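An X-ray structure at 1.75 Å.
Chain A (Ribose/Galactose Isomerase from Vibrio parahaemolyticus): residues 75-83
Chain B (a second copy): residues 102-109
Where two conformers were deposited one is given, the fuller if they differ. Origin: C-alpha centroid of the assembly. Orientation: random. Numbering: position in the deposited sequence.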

# COMPACT_ATOMS: atom_id res chain seq x y z
N GLY A 75 15.75 3.96 -4.70
CA GLY A 75 14.56 3.72 -5.54
C GLY A 75 13.50 2.91 -4.79
O GLY A 75 12.32 3.26 -4.78
N THR A 76 13.92 1.82 -4.15
CA THR A 76 12.98 1.01 -3.38
C THR A 76 13.23 1.14 -1.87
O THR A 76 12.43 0.64 -1.09
CB THR A 76 13.11 -0.49 -3.73
OG1 THR A 76 14.42 -0.94 -3.36
CG2 THR A 76 12.92 -0.71 -5.23
N GLY A 77 14.35 1.76 -1.48
CA GLY A 77 14.75 1.81 -0.08
C GLY A 77 15.55 0.60 0.41
O GLY A 77 16.15 0.65 1.49
N GLN A 78 15.55 -0.48 -0.37
CA GLN A 78 16.18 -1.73 0.08
C GLN A 78 17.70 -1.64 0.23
O GLN A 78 18.25 -2.00 1.27
CB GLN A 78 15.84 -2.89 -0.86
CG GLN A 78 14.32 -3.15 -1.02
CD GLN A 78 13.79 -4.17 -0.03
OE1 GLN A 78 14.25 -4.21 1.12
NE2 GLN A 78 12.81 -4.98 -0.45
N GLY A 79 18.39 -1.17 -0.81
CA GLY A 79 19.84 -1.07 -0.74
C GLY A 79 20.25 -0.19 0.43
O GLY A 79 21.13 -0.54 1.22
N ALA A 80 19.62 0.97 0.55
CA ALA A 80 20.03 1.89 1.61
C ALA A 80 19.75 1.29 3.00
O ALA A 80 20.54 1.44 3.91
CB ALA A 80 19.33 3.25 1.45
N LEU A 81 18.62 0.61 3.14
CA LEU A 81 18.25 0.00 4.42
C LEU A 81 19.24 -1.09 4.82
O LEU A 81 19.67 -1.19 5.99
CB LEU A 81 16.84 -0.56 4.27
CG LEU A 81 16.17 -1.65 5.09
CD1 LEU A 81 14.79 -1.83 4.50
CD2 LEU A 81 16.90 -2.97 5.06
N MSE A 82 19.63 -1.91 3.85
CA MSE A 82 20.53 -3.02 4.17
C MSE A 82 21.96 -2.52 4.38
O MSE A 82 22.70 -3.06 5.23
CB MSE A 82 20.45 -4.09 3.09
CG MSE A 82 19.03 -4.68 3.01
SE MSE A 82 18.94 -6.12 1.73
CE MSE A 82 19.60 -5.11 0.21
N SER A 83 22.32 -1.47 3.65
CA SER A 83 23.64 -0.82 3.78
C SER A 83 23.79 -0.13 5.14
O SER A 83 24.86 -0.17 5.75
CB SER A 83 23.81 0.21 2.64
OG SER A 83 25.01 0.97 2.79
N PHE B 102 9.92 -9.53 -6.47
CA PHE B 102 10.55 -9.53 -7.78
C PHE B 102 11.71 -8.53 -7.86
O PHE B 102 12.83 -8.91 -8.23
CB PHE B 102 9.56 -9.23 -8.89
CG PHE B 102 10.19 -9.20 -10.24
CD1 PHE B 102 10.57 -10.39 -10.86
CD2 PHE B 102 10.47 -8.01 -10.86
CE1 PHE B 102 11.19 -10.36 -12.09
CE2 PHE B 102 11.09 -7.98 -12.10
CZ PHE B 102 11.44 -9.15 -12.71
N LEU B 103 11.45 -7.28 -7.49
CA LEU B 103 12.49 -6.25 -7.53
C LEU B 103 13.66 -6.59 -6.60
O LEU B 103 14.82 -6.38 -6.95
CB LEU B 103 11.93 -4.88 -7.14
CG LEU B 103 10.92 -4.32 -8.15
CD1 LEU B 103 10.29 -3.05 -7.60
CD2 LEU B 103 11.64 -4.07 -9.49
N PHE B 104 13.35 -7.09 -5.41
CA PHE B 104 14.43 -7.47 -4.50
C PHE B 104 15.34 -8.49 -5.17
O PHE B 104 16.57 -8.35 -5.16
CB PHE B 104 13.86 -8.06 -3.21
CG PHE B 104 14.91 -8.57 -2.25
CD1 PHE B 104 15.70 -7.69 -1.52
CD2 PHE B 104 15.09 -9.93 -2.06
CE1 PHE B 104 16.64 -8.16 -0.62
CE2 PHE B 104 16.04 -10.41 -1.15
CZ PHE B 104 16.81 -9.51 -0.44
N ASN B 105 14.75 -9.52 -5.77
CA ASN B 105 15.56 -10.56 -6.41
C ASN B 105 16.41 -10.02 -7.54
O ASN B 105 17.56 -10.43 -7.73
CB ASN B 105 14.68 -11.66 -6.97
CG ASN B 105 14.20 -12.63 -5.91
OD1 ASN B 105 14.77 -12.73 -4.83
ND2 ASN B 105 13.15 -13.38 -6.24
N GLN B 106 15.84 -9.12 -8.33
CA GLN B 106 16.56 -8.61 -9.50
C GLN B 106 17.61 -7.54 -9.17
O GLN B 106 18.69 -7.54 -9.74
CB GLN B 106 15.60 -8.08 -10.56
CG GLN B 106 14.58 -9.11 -11.05
CD GLN B 106 15.18 -10.49 -11.23
OE1 GLN B 106 16.29 -10.64 -11.78
NE2 GLN B 106 14.45 -11.51 -10.77
N ILE B 107 17.27 -6.63 -8.25
CA ILE B 107 18.11 -5.47 -7.95
C ILE B 107 19.13 -5.80 -6.86
O ILE B 107 20.33 -5.53 -7.00
CB ILE B 107 17.27 -4.26 -7.50
CG1 ILE B 107 16.31 -3.79 -8.62
CG2 ILE B 107 18.17 -3.11 -6.99
CD1 ILE B 107 15.34 -2.72 -8.10
N ASN B 108 18.65 -6.40 -5.78
CA ASN B 108 19.52 -6.65 -4.64
C ASN B 108 20.11 -8.06 -4.62
O ASN B 108 21.23 -8.25 -4.14
CB ASN B 108 18.73 -6.38 -3.36
CG ASN B 108 18.01 -5.05 -3.40
OD1 ASN B 108 16.81 -4.99 -3.67
ND2 ASN B 108 18.75 -3.97 -3.18
N ASN B 109 19.33 -9.02 -5.11
CA ASN B 109 19.80 -10.40 -5.22
C ASN B 109 20.28 -10.88 -3.87
O ASN B 109 21.36 -11.44 -3.75
CB ASN B 109 20.96 -10.45 -6.23
CG ASN B 109 21.27 -11.86 -6.73
OD1 ASN B 109 20.55 -12.81 -6.44
ND2 ASN B 109 22.35 -11.98 -7.49
O HOH W 1 14.58 -3.51 -4.46
O HOH W 2 17.44 -1.01 -3.64

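The start of one helix in chain A, residues 78-83, meets the end of another in chain B, residues 102-108; their axes run at 70° and come no nearer than 11.5 Å, so side chains and two waters fill the gap. No direct hydrogen bond crosses it. A:Gly77 occupies the N-cap position with phi 85°, where a CB would jam against the carbonyl O of the preceding residue. A:Thr76, just before it, adopts the p rotamer (chi1 63°), which places OG1 3.2 Å from A:Gln78 N in a nearly straight hydrogen bond to a free amide of the first turn. The same rotamer sends the methyl to chain B, A:Thr76 CG2 lying 4.2 Å from B:Leu103 CD1 and 4.3 Å from B:Ile107 CD1, so one side chain serves both polar and apolar neighbours.

B:Asn108, in m with chi2 100°, points toward chain A and spreads its amide across the helix start. Water 1 donates to B:Asn108 OD1 (2.8 Å) and also bonds A:Thr76 OG1 (2.8 Å). Water 2 accepts from B:Asn108 ND2 (3.3 Å) and from A:Gly79 N (3.0 Å), a second first-turn amide, and reaches A:Thr76 OG1 at 3.0 Å. A:Gly79 N lies 3.7 Å from B:Asn108 ND2, a contact and not a hydrogen bond; an ideal CB would sit 4.0 Å from that nitrogen, so this contact does not itself demand glycine.

Selenomethionine A:Met82, with chi angles m, t, m, brings SE to 3.9 Å from B:Phe104 CE1, at the ring edge, while its CE packs 3.7 Å from B:Asn108 ND2. B:Phe104 leaves its backbone sideways, but chi1 in t carries the ring nearer. A:Gln78 NE2 approaches B:Phe104 CD1 obliquely at 4.1 Å; its amide is hydrogen-bonded elsewhere in the structure. Within chain B, the wider pi-type turn closes with B:Asn109 N to B:Phe104 O at 2.8 Å.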